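Local coordinates for protein hybrid kinase (Caulobacter vibrioides, PDB 6QRL) that probably serves as a hybrid histidine kinase that transfers phosphate from ATP, its pseudo-receiver domain here binding the second messenger cyclic di-GMP, which activates the kinase by freeing its domains, at residues A57-G60 with A64-P67; G95-P100 with A104-Q109; R24-E27 with R32-A35. All coordinates share one frame; numbering follows the deposited sequence.

Contact 1 of 3, residues A57-G60 with A64-P67; sequences ALSG and ALKP. With SO4 (sulfate ion), chain D.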
loop_
_atom_site.group_PDB
_atom_site.type_symbol
_atom_site.label_atom_id
_atom_site.label_comp_id
_atom_site.label_asym_id
_atom_site.label_seq_id
_atom_site.Cartn_x
_atom_site.Cartn_y
_atom_site.Cartn_z
ATOM N N ALA A 57 -5.367 3.712 -8.999
ATOM C CA ALA A 57 -5.231 3.616 -10.468
ATOM C C ALA A 57 -5.243 2.146 -10.937
ATOM O O ALA A 57 -5.562 1.930 -12.102
ATOM C CB ALA A 57 -3.971 4.314 -10.899
ATOM N N LEU A 58 -4.926 1.172 -10.077
ATOM C CA LEU A 58 -4.945 -0.273 -10.440
ATOM C C LEU A 58 -6.344 -0.882 -10.359
ATOM O O LEU A 58 -6.449 -2.043 -10.730
ATOM C CB LEU A 58 -4.016 -1.062 -9.519
ATOM C CG LEU A 58 -2.540 -0.728 -9.699
ATOM C CD1 LEU A 58 -1.712 -1.273 -8.547
ATOM C CD2 LEU A 58 -2.044 -1.247 -11.025
ATOM N N SER A 59 -7.351 -0.160 -9.873
ATOM C CA SER A 59 -8.753 -0.643 -9.783
ATOM C C SER A 59 -9.234 -1.057 -11.182
ATOM O O SER A 59 -8.731 -0.492 -12.161
ATOM C CB SER A 59 -9.655 0.437 -9.224
ATOM O OG SER A 59 -9.171 0.906 -7.956
ATOM N N GLY A 60 -10.199 -1.979 -11.251
ATOM C CA GLY A 60 -11.006 -2.244 -12.451
ATOM C C GLY A 60 -11.852 -1.031 -12.840
ATOM O O GLY A 60 -11.937 -0.053 -12.095
ATOM N N ALA A 64 -13.337 -2.061 -8.564
ATOM C CA ALA A 64 -12.902 -3.263 -7.795
ATOM C C ALA A 64 -11.389 -3.242 -7.571
ATOM O O ALA A 64 -10.653 -3.031 -8.524
ATOM C CB ALA A 64 -13.283 -4.561 -8.465
ATOM N N LEU A 65 -10.957 -3.447 -6.329
ATOM C CA LEU A 65 -9.532 -3.432 -5.943
ATOM C C LEU A 65 -9.419 -4.348 -4.725
ATOM O O LEU A 65 -9.991 -3.978 -3.670
ATOM C CB LEU A 65 -9.139 -1.988 -5.606
ATOM C CG LEU A 65 -7.734 -1.492 -5.982
ATOM C CD1 LEU A 65 -7.116 -0.693 -4.855
ATOM C CD2 LEU A 65 -6.795 -2.553 -6.511
ATOM N N LYS A 66 -8.752 -5.487 -4.873
ATOM C CA LYS A 66 -8.641 -6.506 -3.798
ATOM C C LYS A 66 -7.267 -6.367 -3.156
ATOM O O LYS A 66 -6.244 -6.619 -3.786
ATOM C CB LYS A 66 -8.806 -7.936 -4.325
ATOM C CG LYS A 66 -9.779 -8.113 -5.476
ATOM C CD LYS A 66 -11.245 -7.945 -5.081
ATOM C CE LYS A 66 -12.174 -7.920 -6.282
ATOM N NZ LYS A 66 -13.416 -7.160 -6.001
ATOM N N PRO A 67 -7.200 -6.038 -1.859
ATOM C CA PRO A 67 -5.935 -6.074 -1.142
ATOM C C PRO A 67 -5.578 -7.548 -0.933
ATOM O O PRO A 67 -6.449 -8.366 -0.666
ATOM C CB PRO A 67 -6.306 -5.316 0.139
ATOM C CG PRO A 67 -7.724 -5.733 0.404
ATOM C CD PRO A 67 -8.345 -5.771 -0.975
HETATM S S SO4 D . -14.351 -3.980 -12.262
HETATM O O1 SO4 D . -15.327 -4.839 -11.647
HETATM O O2 SO4 D . -14.883 -3.452 -13.496
HETATM O O3 SO4 D . -14.073 -2.877 -11.369
HETATM O O4 SO4 D . -13.149 -4.729 -12.536
#
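Ser-59 and Leu-65 face each other across a surface loop of the receiver-like alpha/beta fold. The loop follows strand 51-55 and leads toward strand 73-77. The hydroxyl of Ser-59 lies over the branch point of Leu-65, with OG 3.4 Å from CG. Ser-59 OG is also 3.7 Å from Leu-65 CB, so the oxygen meets mainly the CB-CG part of the side chain. The chi1 of Ser-59 is -55°, which sets OG opposite the carbonyl carbon and beside the backbone N. From there OG makes its hydrogen bond with Ala-56 O, and this fixes the hydroxyl while its flank packs on leucine. Leu-65 CD2 packs beside Leu-58, 4.2 Å from Leu-58 C and 4.4 Å from Leu-58 CB. The rest of Leu-65 is buried against Phe-93, Leu-88 and Val-75, so the loop is pinned to the body of the domain here.

One backbone bond closes the loop. Gly-60 N donates to Ala-64 O at 3.0 Å, nearly straight at 161° and in the carbonyl plane. The same oxygen takes a CA-H...O contact from Ser-59 CA at 3.3 Å. Two neighbouring residues thus meet a single carbonyl. On the outer side sits a sulfate, probably from the crystallisation liquor, which Arg-62 N also binds. Ala-64 N donates to its O3 at 3.0 Å, and Ala-64 CB lies 3.4 Å from that same O3.

Contact 2 of 3, residues G95-P100 with A104-Q109; sequences GYLIKP and ASLVAQ. With C2E (9,9'-[(2R,3R,3aS,5S,7aR,9R,10R,10aS,12S,14aR)-3,5,10,12-tetrahydroxy-5,12-dioxidooctahydro-2H,7H-difuro[3,2-d:3',2'-j][1,3,7,9,2,8]tetraoxadiphosphacyclododecine-2,9-diyl]bis(2-amino-1,9-dihydro-6H-purin-6-one)), chain C.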
loop_
_atom_site.group_PDB
_atom_site.type_symbol
_atom_site.label_atom_id
_atom_site.label_comp_id
_atom_site.label_asym_id
_atom_site.label_seq_id
_atom_site.Cartn_x
_atom_site.Cartn_y
_atom_site.Cartn_z
ATOM N N GLY A 95 -6.317 1.292 5.538
ATOM C CA GLY A 95 -6.506 2.749 5.489
ATOM C C GLY A 95 -6.228 3.267 4.087
ATOM O O GLY A 95 -6.028 2.467 3.145
ATOM N N TYR A 96 -6.266 4.573 3.954
ATOM C CA TYR A 96 -6.089 5.282 2.669
ATOM C C TYR A 96 -5.100 6.430 2.893
ATOM O O TYR A 96 -4.890 6.871 4.045
ATOM C CB TYR A 96 -7.431 5.793 2.149
ATOM C CG TYR A 96 -8.032 6.902 2.968
ATOM C CD1 TYR A 96 -8.930 6.634 3.987
ATOM C CD2 TYR A 96 -7.671 8.227 2.733
ATOM C CE1 TYR A 96 -9.445 7.653 4.776
ATOM C CE2 TYR A 96 -8.199 9.257 3.486
ATOM C CZ TYR A 96 -9.103 8.975 4.498
ATOM O OH TYR A 96 -9.595 10.002 5.240
ATOM N N LEU A 97 -4.514 6.883 1.797
ATOM C CA LEU A 97 -3.690 8.098 1.683
ATOM C C LEU A 97 -4.238 8.879 0.496
ATOM O O LEU A 97 -4.570 8.228 -0.525
ATOM C CB LEU A 97 -2.243 7.661 1.451
ATOM C CG LEU A 97 -1.560 7.059 2.671
ATOM C CD1 LEU A 97 -0.230 6.418 2.310
ATOM C CD2 LEU A 97 -1.390 8.134 3.727
ATOM N N ILE A 98 -4.310 10.198 0.617
ATOM C CA ILE A 98 -4.794 11.118 -0.446
ATOM C C ILE A 98 -3.581 11.595 -1.243
ATOM O O ILE A 98 -2.617 12.074 -0.628
ATOM C CB ILE A 98 -5.579 12.292 0.169
ATOM C CG1 ILE A 98 -6.795 11.823 0.976
ATOM C CG2 ILE A 98 -5.953 13.304 -0.906
ATOM C CD1 ILE A 98 -7.847 11.092 0.146
ATOM N N LYS A 99 -3.638 11.438 -2.570
ATOM C CA LYS A 99 -2.659 11.940 -3.565
ATOM C C LYS A 99 -2.925 13.424 -3.783
ATOM O O LYS A 99 -4.066 13.803 -4.005
ATOM C CB LYS A 99 -2.780 11.156 -4.875
ATOM C CG LYS A 99 -2.193 9.756 -4.835
ATOM C CD LYS A 99 -2.383 8.959 -6.145
ATOM C CE LYS A 99 -3.822 8.573 -6.442
ATOM N NZ LYS A 99 -3.909 7.937 -7.780
ATOM N N PRO A 100 -1.917 14.327 -3.692
ATOM C CA PRO A 100 -0.508 13.946 -3.534
ATOM C C PRO A 100 -0.157 13.655 -2.062
ATOM O O PRO A 100 -0.621 14.406 -1.234
ATOM C CB PRO A 100 0.225 15.228 -4.005
ATOM C CG PRO A 100 -0.716 16.376 -3.593
ATOM C CD PRO A 100 -2.123 15.795 -3.635
ATOM N N ALA A 104 4.269 12.695 6.410
ATOM C CA ALA A 104 3.790 12.407 7.785
ATOM C C ALA A 104 2.594 11.442 7.743
ATOM O O ALA A 104 2.486 10.591 8.629
ATOM C CB ALA A 104 3.436 13.690 8.511
ATOM N N SER A 105 1.727 11.569 6.735
ATOM C CA SER A 105 0.517 10.730 6.591
ATOM C C SER A 105 0.944 9.327 6.172
ATOM O O SER A 105 0.391 8.346 6.709
ATOM C CB SER A 105 -0.458 11.330 5.631
ATOM O OG SER A 105 -1.034 12.517 6.142
ATOM N N LEU A 106 1.885 9.244 5.231
ATOM C CA LEU A 106 2.430 7.947 4.757
ATOM C C LEU A 106 2.995 7.194 5.970
ATOM O O LEU A 106 2.621 6.025 6.181
ATOM C CB LEU A 106 3.495 8.197 3.682
ATOM C CG LEU A 106 4.102 6.932 3.065
ATOM C CD1 LEU A 106 4.646 7.223 1.663
ATOM C CD2 LEU A 106 5.197 6.369 3.964
ATOM N N VAL A 107 3.823 7.869 6.764
ATOM C CA VAL A 107 4.456 7.279 7.977
ATOM C C VAL A 107 3.375 6.751 8.937
ATOM O O VAL A 107 3.481 5.604 9.378
ATOM C CB VAL A 107 5.375 8.317 8.653
ATOM C CG1 VAL A 107 5.808 7.871 10.034
ATOM C CG2 VAL A 107 6.586 8.617 7.764
ATOM N N ALA A 108 2.372 7.556 9.282
ATOM C CA ALA A 108 1.298 7.159 10.218
ATOM C C ALA A 108 0.564 5.930 9.663
ATOM O O ALA A 108 0.389 4.996 10.430
ATOM C CB ALA A 108 0.358 8.315 10.470
ATOM N N GLN A 109 0.189 5.878 8.371
ATOM C CA GLN A 109 -0.618 4.732 7.862
ATOM C C GLN A 109 0.241 3.457 7.756
ATOM O O GLN A 109 -0.302 2.365 7.950
ATOM C CB GLN A 109 -1.294 5.077 6.545
ATOM C CG GLN A 109 -2.417 6.098 6.703
ATOM C CD GLN A 109 -3.489 5.666 7.672
ATOM O OE1 GLN A 109 -3.977 4.534 7.604
ATOM N NE2 GLN A 109 -3.855 6.565 8.584
HETATM P P1 C2E C . -9.311 13.374 5.944
HETATM O O2P C2E C . -8.759 12.508 4.835
HETATM O O1P C2E C . -10.794 13.488 6.129
HETATM O "O5'" C2E C . -8.765 12.713 7.298
HETATM C "C5'" C2E C . -9.320 13.150 8.540
HETATM C "C4'" C2E C . -8.645 12.371 9.628
HETATM O "O4'" C2E C . -9.032 10.987 9.543
HETATM C "C3'" C2E C . -7.128 12.334 9.538
HETATM O "O3'" C2E C . -6.662 13.564 10.120
HETATM C "C2'" C2E C . -6.781 11.038 10.304
HETATM O "O2'" C2E C . -6.352 11.301 11.623
HETATM C "C1'" C2E C . -8.087 10.233 10.269
HETATM N N9 C2E C . -8.022 8.934 9.599
HETATM C C8 C2E C . -8.758 7.825 9.943
HETATM N N7 C2E C . -8.572 6.813 9.129
HETATM C C5 C2E C . -7.680 7.287 8.178
HETATM C C6 C2E C . -7.118 6.638 7.054
HETATM O O6 C2E C . -7.334 5.499 6.636
HETATM N N1 C2E C . -6.267 7.484 6.343
HETATM C C2 C2E C . -5.971 8.784 6.678
HETATM N N2 C2E C . -5.127 9.433 5.859
HETATM N N3 C2E C . -6.496 9.402 7.739
HETATM C C4 C2E C . -7.337 8.598 8.445
HETATM P P11 C2E C . -5.337 14.196 9.473
HETATM O O21 C2E C . -4.393 13.046 9.288
HETATM O O11 C2E C . -4.921 15.366 10.316
HETATM O O5A C2E C . -5.808 14.781 8.057
HETATM C C5A C2E C . -6.574 16.019 7.963
HETATM C C4A C2E C . -6.872 16.303 6.512
HETATM O O4A C2E C . -5.658 16.726 5.845
HETATM C C3A C2E C . -7.359 15.120 5.681
HETATM O O3A C2E C . -8.755 14.896 5.923
HETATM C C2A C2E C . -7.010 15.583 4.269
HETATM O O2A C2E C . -7.850 16.528 3.656
HETATM C C1A C2E C . -5.668 16.279 4.499
HETATM N N91 C2E C . -4.567 15.355 4.299
HETATM C C81 C2E C . -4.093 14.481 5.244
HETATM N N71 C2E C . -3.134 13.704 4.797
HETATM C C51 C2E C . -2.982 14.093 3.474
HETATM C C61 C2E C . -2.082 13.609 2.500
HETATM O O61 C2E C . -1.284 12.667 2.606
HETATM N N11 C2E C . -2.240 14.290 1.289
HETATM C C21 C2E C . -3.134 15.309 1.054
HETATM N N21 C2E C . -3.096 15.842 -0.178
HETATM N N31 C2E C . -4.003 15.751 1.960
HETATM C C41 C2E C . -3.859 15.114 3.148
#
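Strand 95-98 and helix 104-109 run almost antiparallel, at 171°, with their axes 8.9 Å apart, as the closing beta-alpha unit of the receiver-like fold. Leu-97 fills the join between them. Leu-97 CD2 lies 3.5 Å from Ser-105 O and also meets Gln-109 CG, while CD1 rests against Leu-106 CA. No hydrogen bond crosses.

One flank of this pair holds cyclic di-GMP. One guanine is sandwiched. The Tyr-96 ring lies under one face, with N1 3.5 Å above the plane and over the ring centre. The Gln-109 amide packs on the opposite face, NE2 3.4 Å from N1. Gln-109 reaches it because its chain bends at chi2 (-57°). The backbone of Tyr-96 reads the edge of this base: its N donates to O6, and its O accepts from N1 at 2.7 Å and from N2. The Tyr-96 hydroxyl donates to phosphate oxygen O2P, which lies at the ring edge. Pro-100, after a cis peptide bond, uses its O to take both N11 and N21 of the second guanine. Lys-99 turns elsewhere, to a salt bridge with Asp-55. On the helix, Ser-105 OG donates to N71 of the second guanine at 2.8 Å.

Contact 3 of 3, residues R24-E27 with R32-A35; sequences RQIE and RAYA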
loop_
_atom_site.group_PDB
_atom_site.type_symbol
_atom_site.label_atom_id
_atom_site.label_comp_id
_atom_site.label_asym_id
_atom_site.label_seq_id
_atom_site.Cartn_x
_atom_site.Cartn_y
_atom_site.Cartn_z
ATOM N N ARG A 24 10.958 7.702 -2.789
ATOM C CA ARG A 24 11.824 8.746 -2.170
ATOM C C ARG A 24 11.277 9.140 -0.783
ATOM O O ARG A 24 12.102 9.314 0.122
ATOM C CB ARG A 24 12.007 9.929 -3.127
ATOM C CG ARG A 24 12.838 9.588 -4.361
ATOM C CD ARG A 24 13.171 10.821 -5.205
ATOM N NE ARG A 24 12.819 10.738 -6.625
ATOM C CZ ARG A 24 13.674 10.558 -7.641
ATOM N NH1 ARG A 24 14.974 10.392 -7.430
ATOM N NH2 ARG A 24 13.214 10.536 -8.885
ATOM N N GLN A 25 9.945 9.233 -0.604
ATOM C CA GLN A 25 9.313 9.562 0.705
ATOM C C GLN A 25 9.561 8.429 1.695
ATOM O O GLN A 25 9.911 8.748 2.843
ATOM C CB GLN A 25 7.813 9.814 0.588
ATOM C CG GLN A 25 7.520 11.134 -0.096
ATOM C CD GLN A 25 6.039 11.316 -0.221
ATOM O OE1 GLN A 25 5.340 10.375 -0.588
ATOM N NE2 GLN A 25 5.556 12.497 0.151
ATOM N N ILE A 26 9.447 7.164 1.260
ATOM C CA ILE A 26 9.670 5.999 2.164
ATOM C C ILE A 26 11.105 6.086 2.685
ATOM O O ILE A 26 11.277 5.989 3.893
ATOM C CB ILE A 26 9.384 4.679 1.439
ATOM C CG1 ILE A 26 7.885 4.484 1.209
ATOM C CG2 ILE A 26 10.001 3.500 2.173
ATOM C CD1 ILE A 26 7.559 3.506 0.107
ATOM N N GLU A 27 12.083 6.274 1.779
ATOM C CA GLU A 27 13.520 6.216 2.134
ATOM C C GLU A 27 13.922 7.432 2.983
ATOM O O GLU A 27 14.738 7.234 3.886
ATOM C CB GLU A 27 14.391 6.066 0.892
ATOM C CG GLU A 27 14.220 4.725 0.213
ATOM C CD GLU A 27 15.078 4.602 -1.034
ATOM O OE1 GLU A 27 14.522 4.322 -2.136
ATOM O OE2 GLU A 27 16.308 4.807 -0.901
ATOM N N ARG A 32 12.732 1.118 3.850
ATOM C CA ARG A 32 13.228 0.489 2.592
ATOM C C ARG A 32 12.053 0.354 1.622
ATOM O O ARG A 32 11.021 -0.233 2.036
ATOM C CB ARG A 32 13.859 -0.875 2.877
ATOM C CG ARG A 32 15.369 -0.833 3.097
ATOM C CD ARG A 32 16.069 -2.201 3.094
ATOM N NE ARG A 32 16.560 -2.534 4.431
ATOM C CZ ARG A 32 15.801 -2.750 5.518
ATOM N NH1 ARG A 32 14.480 -2.699 5.454
ATOM N NH2 ARG A 32 16.376 -3.010 6.681
ATOM N N ALA A 33 12.222 0.872 0.395
ATOM C CA ALA A 33 11.168 0.994 -0.643
ATOM C C ALA A 33 11.298 -0.136 -1.666
ATOM O O ALA A 33 12.421 -0.407 -2.076
ATOM C CB ALA A 33 11.224 2.350 -1.322
ATOM N N TYR A 34 10.182 -0.756 -2.044
ATOM C CA TYR A 34 10.078 -1.837 -3.063
ATOM C C TYR A 34 9.062 -1.400 -4.128
ATOM O O TYR A 34 7.862 -1.514 -3.882
ATOM C CB TYR A 34 9.755 -3.195 -2.408
ATOM C CG TYR A 34 10.847 -3.619 -1.464
ATOM C CD1 TYR A 34 10.834 -3.161 -0.162
ATOM C CD2 TYR A 34 11.948 -4.364 -1.880
ATOM C CE1 TYR A 34 11.858 -3.465 0.721
ATOM C CE2 TYR A 34 12.986 -4.672 -1.009
ATOM C CZ TYR A 34 12.932 -4.229 0.305
ATOM O OH TYR A 34 13.934 -4.455 1.203
ATOM N N ALA A 35 9.535 -0.836 -5.247
ATOM C CA ALA A 35 8.671 -0.271 -6.314
ATOM C C ALA A 35 8.182 -1.399 -7.223
ATOM O O ALA A 35 8.996 -2.242 -7.586
ATOM C CB ALA A 35 9.439 0.758 -7.110
#
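Ile-26 brings its short branch, CG2, to Ala-33 on the strand because chi1 of -72° sets CG2 anti to the backbone N. Glu-27 has a similar first torsion, -68°, and then stays extended, with chi2 at 179°. Its chain therefore reaches out from the helix as far as the methyl of Ala-33. The contact lies within the beta-alpha-beta unit of strand 8-12, helix 16-28 and strand 32-36, at the start of the receiver-like fold. It packs the last part of the helix against the beginning of the edge strand that follows it.

Ala-33 lies at the middle of the contact. Its CB points at the helix and is met by two neighbouring helix residues. Ile-26 CG2 lies 3.9 Å from Ala-33 CB. The long branch of Ile-26 comes back to the same methyl, with CD1 4.1 Å from Ala-33 CB. The two branches of one isoleucine thus both touch it. Ile-26 CG2 also lies over the peptide before Ala-33, 3.8 Å from Arg-32 C.

No hydrogen bond crosses the contact, and what holds it is apolar packing. The chain alternates on the strand. Arg-32 and Tyr-34 point away from the helix, and Tyr-34 packs on Ala-46 and Pro-47. The backbones of both bond with strand 8-12, which ties 32-36 into the parallel sheet. Gln-25, one step before Ile-26, faces a different way and bonds through NE2 to Leu-101 O beside a bound cyclic di-GMP. At the exposed margin the Glu-27 chain lies alongside the alanine: its CG is 4.1 Å from Ala-33 CB, and OE1 touches that same methyl at 3.9 Å.

All three contacts belong to one receiver-like domain, but only contacts 2 and 3 touch. Their centres are 14 Å apart, and Leu-106 bridges them: its CD1 lies 3.9 Å from Gln-25 OE1 and 4.3 Å from Ile-26 CG1. Helices 16-28 and 103-111 pack side by side, while strands 32-36 and 95-98 form the two outer edges of the sheet. Contact 2 supplies much of one cyclic di-GMP site, which Arg-82 and Arg-102 help complete. Gln-25 of contact 3 touches another cyclic di-GMP, which also touches Pro-100. Contact 1 stands apart, its centre 18 Å from that of contact 2 and 21 Å from that of contact 3. The Leu-65 side chain is about 13 Å from cyclic di-GMP.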